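Local coordinates for protein ebony (PDB 6DYM) that probably couples beta-alanine to amines such as dopamine and histamine, this chain being the atypical C-terminal condensation domain that would form the peptide bond, at residues Phe62-Thr67 against Arg71-Ala76; Phe142-Val147 against Asp173-Lys178; Ser24-Ala29 against Thr42-Ile47; Glu57-Phe62 against Arg152-Ala157. One frame throughout, in Å; residues are numbered along the deposited sequence. Where two conformers were deposited one is given.

Contact 1 of 4, residues Phe62-Thr67 against Arg71-Ala76; sequences FVVYDT and RIIGTA
Phe-62 lays one face of its ring on the methyl group of Ala-76. Ala-76 CB lies 3.5 Å from Phe-62 CZ, off-centre toward the rim, in a CH-pi contact. A chi1 of 59° sets Phe-62 CG between its backbone N and carbonyl carbon, which brings the ring end to the neighbouring strand. Phe-62 O accepts twice, from Ala-76 N at 3.0 Å and Thr-75 OG1 at 2.9 Å. The donors come from opposite faces of the carbonyl plane. Ile-72 works on the sheet's other face, beneath helix 14-25. Ile-72 CG1 sits over the ring of Tyr-65, 3.7 Å from Tyr-65 CE1. Ile-72 CD1 reaches Val-63 CB at 3.9 Å. Val-64 faces helix 133-153. Val-64 O accepts from Ile-73 N at 2.9 Å, and Val-64 N donates to Gly-74 O at 2.8 Å. The register slips by one here, and Ile-73 and Gly-74 both face Val-64: a classic beta bulge in an antiparallel hairpin of the central sheet, in a fold consistent with GNAT acetyltransferases.

Contact 2 of 4, residues Phe142-Val147 against Asp173-Lys178; sequences FMEHEV and DVYHYK
Glu-144 and Tyr-175 mark the nearest approach of the two backbones, with Glu-144 CA 8.3 Å from Tyr-175 CA. Residues 142-147 are mid-helix. Residues 173-178 hold the end of helix 166-174, closed by a Schellman motif. His-176 has positive phi, and His-176 N bonds Asp-173 O at 3.0 Å. The turn brings Tyr-175 and Tyr-177 to the same glutamate. Helix 133-153 is the crossover helix between the parallel strands 119-127 and 158-163, so the contact ties a beta-alpha-beta unit to the helix that follows it. Glu-144 CG lies over the centre of one face of the Tyr-175 ring, as in a CH-pi contact, though modelled too close for its spacing to be trusted. The two side chains run past each other in opposite directions. Tyr-175 OH goes on to bond His-141. A bend at chi2 (48°) turns the Glu-144 carboxylate to Tyr-177, whose ring plane is 82° from it. Glu-144 OE1 lies at the ring edge and accepts from Tyr-177 OH at 3.2 Å through its syn lone pair.

Contact 3 of 4, residues Ser24-Ala29 against Thr42-Ile47; sequences SFYNKA and TDYSDI
Phe-25 and Tyr-44 make the tight part of this contact. The CB of Phe-25 sits over one face of the Tyr-44 ring, displaced toward the rim, with Phe-25 CB 3.7 Å from Tyr-44 CE1. This is a CH-pi contact. The Phe-25 ring then leads away and turns an edge to the same ring, with Phe-25 CD2 3.9 Å from Tyr-44 CD1. The pair is an offset edge-to-face stack with planes at 64° and centroids 5.8 Å apart. Tyr-44 is buried. Its CG lies anti to its own carbonyl carbon (chi1 -60°), and from there the ring reaches the end of helix 14-25. Leu-93 of helix 93-111 also packs on it.

The rest of the contact is looser. On the same side of the Tyr-44 ring, Tyr-26, the first residue beyond the helix, touches with its backbone and CB more than with its ring. Tyr-26 CA is 3.8 Å from Tyr-44 CE2. Ala-29 CB comes only to 4.3 Å from Tyr-44 OH, and that hydroxyl is hydrogen-bonded to Glu-32. Asn-27 lies on the exposed side of the turn, where its OD1 bonds Lys-36. The turn itself is closed by Ala-29 N to Phe-25 O at 2.7 Å. The contact is aromatic packing of the end of helix 14-25 and the loop after it against the start of helix 41-58, the first two helices of a fold that resembles the GNAT acetyltransferases.

Contact 4 of 4, residues Glu57-Phe62 against Arg152-Ala157; sequences ERDLSF and REKQFA
Asp-59 and Lys-154 meet at about a right angle, and Leu-60 and Phe-156 pack next to them. The Lys-154 chain is bent at chi2 (-88°) and then runs straight to its amine. Lys-154 NZ forms a salt bridge with Asp-59 OD2 at 3.0 Å, reaching it from 40° above the carboxylate plane. A second bond, from Lys-154 NZ to Asp-59 O at 3.4 Å, is weak. The methylenes of the lysine lie near Leu-60, with Lys-154 CD 4.1 Å from Leu-60 CD2. Leu-60 and Phe-156 come from opposite directions. Leu-60 CD2 is 3.8 Å from Phe-156 CE1, at a slant to the ring. Leu-120 of strand 119-127 touches both. Each segment runs off the end of a helix; Gln-155 has positive phi in a Schellman motif closing helix 133-153. The chemistry is split: an ion pair between two partly exposed residues beside buried apolar packing. The bridge links the turns after helices 41-58 and 133-153 and would partly offset both charges, while the weak second bond adds little.

Contact 1 is the buried one, and backbone hydrogen bonds dominate it. Contacts 2, 3 and 4 are partly buried and rest on side chains, with at least one helix end in each. Their chemistry differs: a tyrosine-carboxylate bond in contact 2, aromatic packing in contact 3, a salt bridge over apolar groups in contact 4. Contacts 2 and 4 share helix 133-153, which also covers one face of the hairpin of contact 1. Phe-62 works in contact 1, ends the 57-62 segment of contact 4 without taking part there, and packs on Glu-146 and Val-147 of contact 2. Contacts 3 and 4 use the two ends of helix 41-58, with centres about 25 Å apart on opposite sides of the chain's centre.

Contact 1 of 4, residues Phe62-Thr67 against Arg71-Ala76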
loop_
_atom_site.group_PDB
_atom_site.type_symbol
_atom_site.label_atom_id
_atom_site.label_comp_id
_atom_site.label_asym_id
_atom_site.label_seq_id
_atom_site.Cartn_x
_atom_site.Cartn_y
_atom_site.Cartn_z
ATOM N N PHE A 62 4.715 10.684 -0.205
ATOM C CA PHE A 62 5.423 11.479 0.788
ATOM C C PHE A 62 6.129 10.567 1.779
ATOM O O PHE A 62 5.857 9.366 1.856
ATOM C CB PHE A 62 4.480 12.453 1.519
ATOM C CG PHE A 62 3.336 11.789 2.254
ATOM C CD1 PHE A 62 3.510 11.289 3.538
ATOM C CD2 PHE A 62 2.080 11.702 1.675
ATOM C CE1 PHE A 62 2.462 10.692 4.215
ATOM C CE2 PHE A 62 1.026 11.113 2.348
ATOM C CZ PHE A 62 1.218 10.608 3.624
ATOM N N VAL A 63 7.058 11.158 2.525
ATOM C CA VAL A 63 7.703 10.509 3.656
ATOM C C VAL A 63 7.300 11.255 4.924
ATOM O O VAL A 63 6.895 12.421 4.893
ATOM C CB VAL A 63 9.241 10.464 3.510
ATOM C CG1 VAL A 63 9.652 9.536 2.381
ATOM C CG2 VAL A 63 9.795 11.867 3.271
ATOM N N VAL A 64 7.413 10.570 6.057
ATOM C CA VAL A 64 7.104 11.158 7.355
ATOM C C VAL A 64 8.398 11.258 8.147
ATOM O O VAL A 64 9.079 10.248 8.368
ATOM C CB VAL A 64 6.053 10.343 8.122
ATOM C CG1 VAL A 64 5.842 10.934 9.514
ATOM C CG2 VAL A 64 4.750 10.320 7.353
ATOM N N TYR A 65 8.728 12.471 8.576
ATOM C CA TYR A 65 9.894 12.729 9.405
ATOM C C TYR A 65 9.492 12.767 10.874
ATOM O O TYR A 65 8.452 13.329 11.229
ATOM C CB TYR A 65 10.550 14.060 9.018
ATOM C CG TYR A 65 11.477 13.980 7.819
ATOM C CD1 TYR A 65 12.825 13.672 7.974
ATOM C CD2 TYR A 65 11.005 14.225 6.534
ATOM C CE1 TYR A 65 13.675 13.600 6.881
ATOM C CE2 TYR A 65 11.848 14.155 5.434
ATOM C CZ TYR A 65 13.181 13.843 5.614
ATOM O OH TYR A 65 14.024 13.773 4.528
ATOM N N ASP A 66 10.313 12.154 11.723
ATOM C CA ASP A 66 10.313 12.461 13.152
ATOM C C ASP A 66 11.036 13.795 13.286
ATOM O O ASP A 66 12.256 13.865 13.139
ATOM C CB ASP A 66 11.002 11.354 13.946
ATOM C CG ASP A 66 10.984 11.594 15.465
ATOM O OD1 ASP A 66 10.773 12.738 15.922
ATOM O OD2 ASP A 66 11.202 10.616 16.209
ATOM N N THR A 67 10.277 14.868 13.540
ATOM C CA THR A 67 10.877 16.198 13.581
ATOM C C THR A 67 11.866 16.350 14.727
ATOM O O THR A 67 12.758 17.203 14.650
ATOM C CB THR A 67 9.796 17.276 13.681
ATOM O OG1 THR A 67 9.100 17.146 14.927
ATOM C CG2 THR A 67 8.804 17.149 12.530
ATOM N N ARG A 71 14.701 12.199 11.108
ATOM C CA ARG A 71 14.849 10.975 10.334
ATOM C C ARG A 71 13.489 10.472 9.859
ATOM O O ARG A 71 12.456 10.732 10.486
ATOM C CB ARG A 71 15.553 9.887 11.148
ATOM C CG ARG A 71 16.972 10.255 11.547
ATOM C CD ARG A 71 17.717 9.073 12.142
ATOM N NE ARG A 71 19.065 9.450 12.560
ATOM C CZ ARG A 71 19.785 8.782 13.454
ATOM N NH1 ARG A 71 19.286 7.696 14.031
ATOM N NH2 ARG A 71 21.004 9.200 13.773
ATOM N N ILE A 72 13.501 9.739 8.747
ATOM C CA ILE A 72 12.275 9.224 8.146
ATOM C C ILE A 72 11.811 8.000 8.925
ATOM O O ILE A 72 12.583 7.058 9.139
ATOM C CB ILE A 72 12.498 8.885 6.660
ATOM C CG1 ILE A 72 12.782 10.158 5.855
ATOM C CG2 ILE A 72 11.287 8.158 6.085
ATOM C CD1 ILE A 72 13.048 9.902 4.381
ATOM N N ILE A 73 10.545 8.006 9.346
ATOM C CA ILE A 73 9.966 6.899 10.101
ATOM C C ILE A 73 8.797 6.248 9.386
ATOM O O ILE A 73 8.269 5.247 9.883
ATOM C CB ILE A 73 9.536 7.334 11.518
ATOM C CG1 ILE A 73 8.451 8.409 11.446
ATOM C CG2 ILE A 73 10.731 7.827 12.326
ATOM C CD1 ILE A 73 7.726 8.623 12.759
ATOM N N GLY A 74 8.364 6.779 8.248
ATOM C CA GLY A 74 7.251 6.177 7.531
ATOM C C GLY A 74 7.151 6.737 6.131
ATOM O O GLY A 74 7.760 7.760 5.801
ATOM N N THR A 75 6.365 6.053 5.299
ATOM C CA THR A 75 6.191 6.535 3.938
ATOM C C THR A 75 4.861 6.045 3.378
ATOM O O THR A 75 4.392 4.951 3.707
ATOM C CB THR A 75 7.355 6.109 3.025
ATOM O OG1 THR A 75 7.257 6.806 1.778
ATOM C CG2 THR A 75 7.337 4.600 2.759
ATOM N N ALA A 76 4.262 6.881 2.536
ATOM C CA ALA A 76 3.006 6.573 1.859
ATOM C C ALA A 76 3.218 6.780 0.366
ATOM O O ALA A 76 3.452 7.909 -0.079
ATOM C CB ALA A 76 1.868 7.452 2.375
#

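Contact 2 of 4, residues Phe142-Val147 against Asp173-Lys178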
loop_
_atom_site.group_PDB
_atom_site.type_symbol
_atom_site.label_atom_id
_atom_site.label_comp_id
_atom_site.label_asym_id
_atom_site.label_seq_id
_atom_site.Cartn_x
_atom_site.Cartn_y
_atom_site.Cartn_z
ATOM N N PHE A 142 -1.110 9.388 11.403
ATOM C CA PHE A 142 -0.615 10.594 10.744
ATOM C C PHE A 142 -0.625 10.440 9.228
ATOM O O PHE A 142 -1.065 11.339 8.502
ATOM C CB PHE A 142 0.794 10.909 11.252
ATOM C CG PHE A 142 1.365 12.195 10.727
ATOM C CD1 PHE A 142 1.067 13.404 11.337
ATOM C CD2 PHE A 142 2.219 12.195 9.636
ATOM C CE1 PHE A 142 1.601 14.590 10.857
ATOM C CE2 PHE A 142 2.757 13.377 9.151
ATOM C CZ PHE A 142 2.449 14.575 9.761
ATOM N N MET A 143 -0.132 9.308 8.724
ATOM C CA MET A 143 -0.128 9.091 7.280
ATOM C C MET A 143 -1.544 8.964 6.735
ATOM O O MET A 143 -1.836 9.434 5.631
ATOM C CB MET A 143 0.667 7.840 6.937
ATOM C CG MET A 143 2.110 7.902 7.365
ATOM S SD MET A 143 3.071 6.636 6.549
ATOM C CE MET A 143 2.700 5.205 7.548
ATOM N N GLU A 144 -2.429 8.312 7.483
ATOM C CA GLU A 144 -3.819 8.213 7.055
ATOM C C GLU A 144 -4.442 9.596 6.921
ATOM O O GLU A 144 -5.185 9.873 5.970
ATOM C CB GLU A 144 -4.583 7.362 8.063
ATOM C CG GLU A 144 -6.057 7.237 7.811
ATOM C CD GLU A 144 -6.389 6.898 6.369
ATOM O OE1 GLU A 144 -7.298 7.566 5.819
ATOM O OE2 GLU A 144 -5.753 5.989 5.812
ATOM N N HIS A 145 -4.152 10.477 7.880
ATOM C CA HIS A 145 -4.650 11.846 7.842
ATOM C C HIS A 145 -4.048 12.623 6.679
ATOM O O HIS A 145 -4.739 13.423 6.045
ATOM C CB HIS A 145 -4.346 12.536 9.182
ATOM C CG HIS A 145 -4.726 13.986 9.247
ATOM N ND1 HIS A 145 -3.894 14.996 8.808
ATOM C CD2 HIS A 145 -5.826 14.597 9.750
ATOM C CE1 HIS A 145 -4.477 16.164 9.012
ATOM N NE2 HIS A 145 -5.649 15.950 9.583
ATOM N N GLU A 146 -2.766 12.404 6.381
ATOM C CA GLU A 146 -2.123 13.169 5.318
ATOM C C GLU A 146 -2.491 12.667 3.927
ATOM O O GLU A 146 -2.529 13.462 2.981
ATOM C CB GLU A 146 -0.605 13.152 5.496
ATOM C CG GLU A 146 -0.123 14.044 6.633
ATOM C CD GLU A 146 -0.599 15.479 6.480
ATOM O OE1 GLU A 146 -0.245 16.116 5.462
ATOM O OE2 GLU A 146 -1.332 15.964 7.372
ATOM N N VAL A 147 -2.751 11.369 3.766
ATOM C CA VAL A 147 -3.219 10.884 2.470
ATOM C C VAL A 147 -4.546 11.547 2.114
ATOM O O VAL A 147 -4.758 11.976 0.972
ATOM C CB VAL A 147 -3.323 9.348 2.473
ATOM C CG1 VAL A 147 -4.038 8.861 1.221
ATOM C CG2 VAL A 147 -1.936 8.729 2.550
ATOM N N ASP A 173 -11.571 1.075 8.513
ATOM C CA ASP A 173 -12.946 1.103 9.006
ATOM C C ASP A 173 -13.199 2.314 9.899
ATOM O O ASP A 173 -14.202 3.015 9.729
ATOM C CB ASP A 173 -13.260 -0.185 9.762
ATOM C CG ASP A 173 -13.051 -1.427 8.909
ATOM O OD1 ASP A 173 -13.445 -1.413 7.721
ATOM O OD2 ASP A 173 -12.488 -2.419 9.428
ATOM N N VAL A 174 -12.305 2.581 10.858
ATOM C CA VAL A 174 -12.572 3.688 11.776
ATOM C C VAL A 174 -12.348 5.042 11.112
ATOM O O VAL A 174 -12.818 6.064 11.632
ATOM C CB VAL A 174 -11.751 3.560 13.075
ATOM C CG1 VAL A 174 -12.093 2.258 13.776
ATOM C CG2 VAL A 174 -10.254 3.656 12.814
ATOM N N TYR A 175 -11.664 5.083 9.970
ATOM C CA TYR A 175 -11.569 6.299 9.175
ATOM C C TYR A 175 -12.706 6.411 8.166
ATOM O O TYR A 175 -12.647 7.264 7.274
ATOM C CB TYR A 175 -10.212 6.368 8.466
ATOM C CG TYR A 175 -9.137 6.986 9.331
ATOM C CD1 TYR A 175 -8.939 8.363 9.353
ATOM C CD2 TYR A 175 -8.350 6.197 10.159
ATOM C CE1 TYR A 175 -7.964 8.933 10.154
ATOM C CE2 TYR A 175 -7.374 6.758 10.967
ATOM C CZ TYR A 175 -7.186 8.127 10.962
ATOM O OH TYR A 175 -6.217 8.689 11.769
ATOM N N HIS A 176 -13.727 5.558 8.294
ATOM C CA HIS A 176 -14.958 5.614 7.501
ATOM C C HIS A 176 -14.728 5.307 6.022
ATOM O O HIS A 176 -15.415 5.850 5.151
ATOM C CB HIS A 176 -15.660 6.963 7.673
ATOM C CG HIS A 176 -15.889 7.320 9.105
ATOM N ND1 HIS A 176 -15.256 8.380 9.720
ATOM C CD2 HIS A 176 -16.646 6.728 10.057
ATOM C CE1 HIS A 176 -15.635 8.439 10.985
ATOM N NE2 HIS A 176 -16.475 7.446 11.216
ATOM N N TYR A 177 -13.776 4.433 5.722
ATOM C CA TYR A 177 -13.695 3.874 4.381
ATOM C C TYR A 177 -14.861 2.925 4.157
ATOM O O TYR A 177 -15.246 2.165 5.053
ATOM C CB TYR A 177 -12.382 3.125 4.185
ATOM C CG TYR A 177 -11.205 4.006 3.856
ATOM C CD1 TYR A 177 -10.570 4.754 4.845
ATOM C CD2 TYR A 177 -10.721 4.088 2.559
ATOM C CE1 TYR A 177 -9.480 5.561 4.545
ATOM C CE2 TYR A 177 -9.632 4.894 2.246
ATOM C CZ TYR A 177 -9.020 5.628 3.241
ATOM O OH TYR A 177 -7.941 6.425 2.936
ATOM N N LYS A 178 -15.428 2.974 2.958
ATOM C CA LYS A 178 -16.479 2.043 2.577
ATOM C C LYS A 178 -15.860 0.724 2.129
ATOM O O LYS A 178 -14.885 0.711 1.371
ATOM C CB LYS A 178 -17.334 2.649 1.463
ATOM C CG LYS A 178 -18.729 2.073 1.354
ATOM C CD LYS A 178 -19.260 2.204 -0.062
ATOM C CE LYS A 178 -20.748 2.524 -0.074
ATOM N NZ LYS A 178 -21.009 3.971 0.183
#

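Contact 3 of 4, residues Ser24-Ala29 against Thr42-Ile47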
loop_
_atom_site.group_PDB
_atom_site.type_symbol
_atom_site.label_atom_id
_atom_site.label_comp_id
_atom_site.label_asym_id
_atom_site.label_seq_id
_atom_site.Cartn_x
_atom_site.Cartn_y
_atom_site.Cartn_z
ATOM N N SER A 24 9.137 -3.455 6.293
ATOM C CA SER A 24 7.722 -3.505 6.640
ATOM C C SER A 24 7.012 -4.679 5.979
ATOM O O SER A 24 6.038 -5.200 6.537
ATOM C CB SER A 24 7.042 -2.188 6.264
ATOM O OG SER A 24 5.651 -2.362 6.070
ATOM N N PHE A 25 7.470 -5.113 4.805
ATOM C CA PHE A 25 6.783 -6.175 4.076
ATOM C C PHE A 25 7.453 -7.534 4.237
ATOM O O PHE A 25 6.782 -8.504 4.600
ATOM C CB PHE A 25 6.671 -5.832 2.581
ATOM C CG PHE A 25 5.818 -4.624 2.286
ATOM C CD1 PHE A 25 5.063 -4.017 3.281
ATOM C CD2 PHE A 25 5.762 -4.103 1.003
ATOM C CE1 PHE A 25 4.282 -2.902 3.005
ATOM C CE2 PHE A 25 4.980 -2.990 0.719
ATOM C CZ PHE A 25 4.240 -2.390 1.724
ATOM N N TYR A 26 8.761 -7.618 3.984
ATOM C CA TYR A 26 9.444 -8.907 3.897
ATOM C C TYR A 26 9.216 -9.736 5.154
ATOM O O TYR A 26 9.491 -9.275 6.267
ATOM C CB TYR A 26 10.940 -8.700 3.671
ATOM C CG TYR A 26 11.733 -9.981 3.744
ATOM C CD1 TYR A 26 11.762 -10.861 2.670
ATOM C CD2 TYR A 26 12.447 -10.316 4.888
ATOM C CE1 TYR A 26 12.485 -12.039 2.732
ATOM C CE2 TYR A 26 13.169 -11.490 4.961
ATOM C CZ TYR A 26 13.187 -12.347 3.880
ATOM O OH TYR A 26 13.908 -13.517 3.951
ATOM N N ASN A 27 8.707 -10.959 4.958
ATOM C CA ASN A 27 8.301 -11.885 6.015
ATOM C C ASN A 27 7.036 -11.402 6.721
ATOM O O ASN A 27 6.180 -12.213 7.086
ATOM C CB ASN A 27 9.427 -12.094 7.032
ATOM C CG ASN A 27 10.396 -13.182 6.618
ATOM O OD1 ASN A 27 10.106 -13.997 5.739
ATOM N ND2 ASN A 27 11.561 -13.197 7.248
ATOM N N LYS A 28 6.899 -10.086 6.909
ATOM C CA LYS A 28 5.767 -9.533 7.649
ATOM C C LYS A 28 4.454 -9.624 6.879
ATOM O O LYS A 28 3.399 -9.772 7.506
ATOM C CB LYS A 28 6.018 -8.064 8.010
ATOM C CG LYS A 28 7.408 -7.699 8.581
ATOM C CD LYS A 28 8.061 -8.787 9.430
ATOM C CE LYS A 28 9.584 -8.598 9.479
ATOM N NZ LYS A 28 10.128 -8.143 8.162
ATOM N N ALA A 29 4.494 -9.578 5.549
ATOM C CA ALA A 29 3.275 -9.390 4.772
ATOM C C ALA A 29 2.354 -10.606 4.849
ATOM O O ALA A 29 2.795 -11.758 4.781
ATOM C CB ALA A 29 3.622 -9.077 3.321
ATOM N N THR A 42 14.986 -8.485 -2.260
ATOM C CA THR A 42 15.220 -7.762 -3.504
ATOM C C THR A 42 13.995 -7.757 -4.406
ATOM O O THR A 42 13.912 -6.918 -5.308
ATOM C CB THR A 42 16.422 -8.350 -4.254
ATOM O OG1 THR A 42 16.134 -9.696 -4.658
ATOM C CG2 THR A 42 17.660 -8.335 -3.366
ATOM N N ASP A 43 13.040 -8.664 -4.185
ATOM C CA ASP A 43 11.807 -8.628 -4.966
ATOM C C ASP A 43 11.058 -7.321 -4.735
ATOM O O ASP A 43 10.477 -6.754 -5.668
ATOM C CB ASP A 43 10.924 -9.827 -4.620
ATOM C CG ASP A 43 11.616 -11.157 -4.876
ATOM O OD1 ASP A 43 12.342 -11.261 -5.889
ATOM O OD2 ASP A 43 11.431 -12.102 -4.075
ATOM N N TYR A 44 11.074 -6.817 -3.500
ATOM C CA TYR A 44 10.431 -5.539 -3.217
ATOM C C TYR A 44 11.266 -4.371 -3.730
ATOM O O TYR A 44 10.738 -3.455 -4.370
ATOM C CB TYR A 44 10.181 -5.397 -1.717
ATOM C CG TYR A 44 9.295 -6.468 -1.122
ATOM C CD1 TYR A 44 7.913 -6.430 -1.285
ATOM C CD2 TYR A 44 9.842 -7.514 -0.389
ATOM C CE1 TYR A 44 7.101 -7.410 -0.732
ATOM C CE2 TYR A 44 9.042 -8.495 0.163
ATOM C CZ TYR A 44 7.675 -8.439 -0.010
ATOM O OH TYR A 44 6.886 -9.420 0.548
ATOM N N SER A 45 12.573 -4.384 -3.457
ATOM C CA SER A 45 13.414 -3.262 -3.863
ATOM C C SER A 45 13.535 -3.161 -5.379
ATOM O O SER A 45 13.648 -2.051 -5.913
ATOM C CB SER A 45 14.794 -3.375 -3.214
ATOM O OG SER A 45 15.461 -4.558 -3.616
ATOM N N ASP A 46 13.502 -4.297 -6.088
ATOM C CA ASP A 46 13.546 -4.256 -7.546
ATOM C C ASP A 46 12.339 -3.519 -8.110
ATOM O O ASP A 46 12.471 -2.717 -9.043
ATOM C CB ASP A 46 13.615 -5.673 -8.119
ATOM C CG ASP A 46 14.995 -6.303 -7.977
ATOM O OD1 ASP A 46 15.917 -5.637 -7.456
ATOM O OD2 ASP A 46 15.155 -7.475 -8.378
ATOM N N ILE A 47 11.151 -3.781 -7.556
ATOM C CA ILE A 47 9.944 -3.097 -8.016
ATOM C C ILE A 47 10.045 -1.600 -7.736
ATOM O O ILE A 47 9.730 -0.767 -8.595
ATOM C CB ILE A 47 8.694 -3.711 -7.356
ATOM C CG1 ILE A 47 8.385 -5.084 -7.960
ATOM C CG2 ILE A 47 7.501 -2.782 -7.501
ATOM C CD1 ILE A 47 7.524 -5.969 -7.070
#

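Contact 4 of 4, residues Glu57-Phe62 against Arg152-Ala157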
loop_
_atom_site.group_PDB
_atom_site.type_symbol
_atom_site.label_atom_id
_atom_site.label_comp_id
_atom_site.label_asym_id
_atom_site.label_seq_id
_atom_site.Cartn_x
_atom_site.Cartn_y
_atom_site.Cartn_z
ATOM N N GLU A 57 8.066 11.811 -9.562
ATOM C CA GLU A 57 7.619 12.867 -10.469
ATOM C C GLU A 57 6.105 13.074 -10.421
ATOM O O GLU A 57 5.634 14.204 -10.599
ATOM C CB GLU A 57 8.084 12.559 -11.894
ATOM C CG GLU A 57 9.609 12.561 -12.036
ATOM C CD GLU A 57 10.096 13.147 -13.350
ATOM O OE1 GLU A 57 9.601 12.722 -14.416
ATOM O OE2 GLU A 57 10.980 14.031 -13.315
ATOM N N ARG A 58 5.326 12.016 -10.175
ATOM C CA ARG A 58 3.880 12.189 -10.059
ATOM C C ARG A 58 3.485 13.059 -8.870
ATOM O O ARG A 58 2.384 13.620 -8.872
ATOM C CB ARG A 58 3.193 10.828 -9.959
ATOM C CG ARG A 58 3.378 9.967 -11.191
ATOM C CD ARG A 58 2.717 10.596 -12.404
ATOM N NE ARG A 58 2.787 9.702 -13.554
ATOM C CZ ARG A 58 2.752 10.102 -14.820
ATOM N NH1 ARG A 58 2.643 11.392 -15.110
ATOM N NH2 ARG A 58 2.825 9.207 -15.797
ATOM N N ASP A 59 4.350 13.173 -7.858
ATOM C CA ASP A 59 4.160 14.099 -6.735
ATOM C C ASP A 59 2.886 13.800 -5.942
ATOM O O ASP A 59 2.156 14.707 -5.538
ATOM C CB ASP A 59 4.173 15.556 -7.216
ATOM C CG ASP A 59 4.426 16.544 -6.086
ATOM O OD1 ASP A 59 5.271 16.257 -5.210
ATOM O OD2 ASP A 59 3.778 17.610 -6.070
ATOM N N LEU A 60 2.616 12.517 -5.705
ATOM C CA LEU A 60 1.478 12.110 -4.890
ATOM C C LEU A 60 1.894 11.356 -3.636
ATOM O O LEU A 60 1.033 11.048 -2.801
ATOM C CB LEU A 60 0.510 11.242 -5.705
ATOM C CG LEU A 60 -0.091 11.862 -6.969
ATOM C CD1 LEU A 60 -0.868 10.811 -7.748
ATOM C CD2 LEU A 60 -0.985 13.045 -6.623
ATOM N N SER A 61 3.180 11.055 -3.477
ATOM C CA SER A 61 3.688 10.279 -2.360
ATOM C C SER A 61 4.467 11.184 -1.415
ATOM O O SER A 61 4.835 12.309 -1.763
ATOM C CB SER A 61 4.571 9.133 -2.857
ATOM O OG SER A 61 3.914 8.398 -3.877
ATOM N N PHE A 62 4.715 10.684 -0.205
ATOM C CA PHE A 62 5.423 11.479 0.788
ATOM C C PHE A 62 6.129 10.567 1.779
ATOM O O PHE A 62 5.857 9.366 1.856
ATOM C CB PHE A 62 4.480 12.453 1.519
ATOM C CG PHE A 62 3.336 11.789 2.254
ATOM C CD1 PHE A 62 3.510 11.289 3.538
ATOM C CD2 PHE A 62 2.080 11.702 1.675
ATOM C CE1 PHE A 62 2.462 10.692 4.215
ATOM C CE2 PHE A 62 1.026 11.113 2.348
ATOM C CZ PHE A 62 1.218 10.608 3.624
ATOM N N ARG A 152 -7.653 15.683 -1.288
ATOM C CA ARG A 152 -8.446 16.898 -1.486
ATOM C C ARG A 152 -7.639 17.971 -2.202
ATOM O O ARG A 152 -8.122 18.602 -3.149
ATOM C CB ARG A 152 -8.956 17.460 -0.153
ATOM C CG ARG A 152 -9.154 16.480 0.976
ATOM C CD ARG A 152 -9.979 17.105 2.100
ATOM N NE ARG A 152 -9.259 18.185 2.779
ATOM C CZ ARG A 152 -8.457 18.016 3.829
ATOM N NH1 ARG A 152 -8.265 16.804 4.333
ATOM N NH2 ARG A 152 -7.843 19.058 4.379
ATOM N N GLU A 153 -6.409 18.207 -1.743
ATOM C CA GLU A 153 -5.616 19.307 -2.278
ATOM C C GLU A 153 -5.261 19.074 -3.743
ATOM O O GLU A 153 -5.149 20.026 -4.524
ATOM C CB GLU A 153 -4.369 19.495 -1.407
ATOM C CG GLU A 153 -3.140 20.023 -2.118
ATOM C CD GLU A 153 -1.881 19.865 -1.278
ATOM O OE1 GLU A 153 -1.836 20.439 -0.168
ATOM O OE2 GLU A 153 -0.941 19.167 -1.721
ATOM N N LYS A 154 -5.097 17.816 -4.139
ATOM C CA LYS A 154 -4.855 17.462 -5.530
ATOM C C LYS A 154 -6.144 17.222 -6.310
ATOM O O LYS A 154 -6.079 16.837 -7.481
ATOM C CB LYS A 154 -3.956 16.226 -5.613
ATOM C CG LYS A 154 -2.583 16.417 -4.979
ATOM C CD LYS A 154 -1.601 16.996 -5.978
ATOM C CE LYS A 154 -0.219 17.178 -5.361
ATOM N NZ LYS A 154 0.757 17.673 -6.372
ATOM N N GLN A 155 -7.307 17.423 -5.682
ATOM C CA GLN A 155 -8.607 17.405 -6.362
ATOM C C GLN A 155 -8.992 16.006 -6.846
ATOM O O GLN A 155 -9.619 15.854 -7.894
ATOM C CB GLN A 155 -8.649 18.400 -7.529
ATOM C CG GLN A 155 -8.332 19.841 -7.147
ATOM C CD GLN A 155 -8.592 20.813 -8.287
ATOM O OE1 GLN A 155 -9.315 20.499 -9.233
ATOM N NE2 GLN A 155 -8.007 22.003 -8.197
ATOM N N PHE A 156 -8.633 14.980 -6.081
ATOM C CA PHE A 156 -9.122 13.646 -6.388
ATOM C C PHE A 156 -10.526 13.463 -5.819
ATOM O O PHE A 156 -10.958 14.185 -4.917
ATOM C CB PHE A 156 -8.177 12.578 -5.835
ATOM C CG PHE A 156 -6.955 12.356 -6.682
ATOM C CD1 PHE A 156 -5.879 13.227 -6.613
ATOM C CD2 PHE A 156 -6.887 11.279 -7.554
ATOM C CE1 PHE A 156 -4.750 13.027 -7.394
ATOM C CE2 PHE A 156 -5.759 11.074 -8.339
ATOM C CZ PHE A 156 -4.690 11.951 -8.258
ATOM N N ALA A 157 -11.250 12.489 -6.376
ATOM C CA ALA A 157 -12.599 12.211 -5.893
ATOM C C ALA A 157 -12.594 11.305 -4.670
ATOM O O ALA A 157 -13.473 11.429 -3.808
ATOM C CB ALA A 157 -13.441 11.583 -7.006
#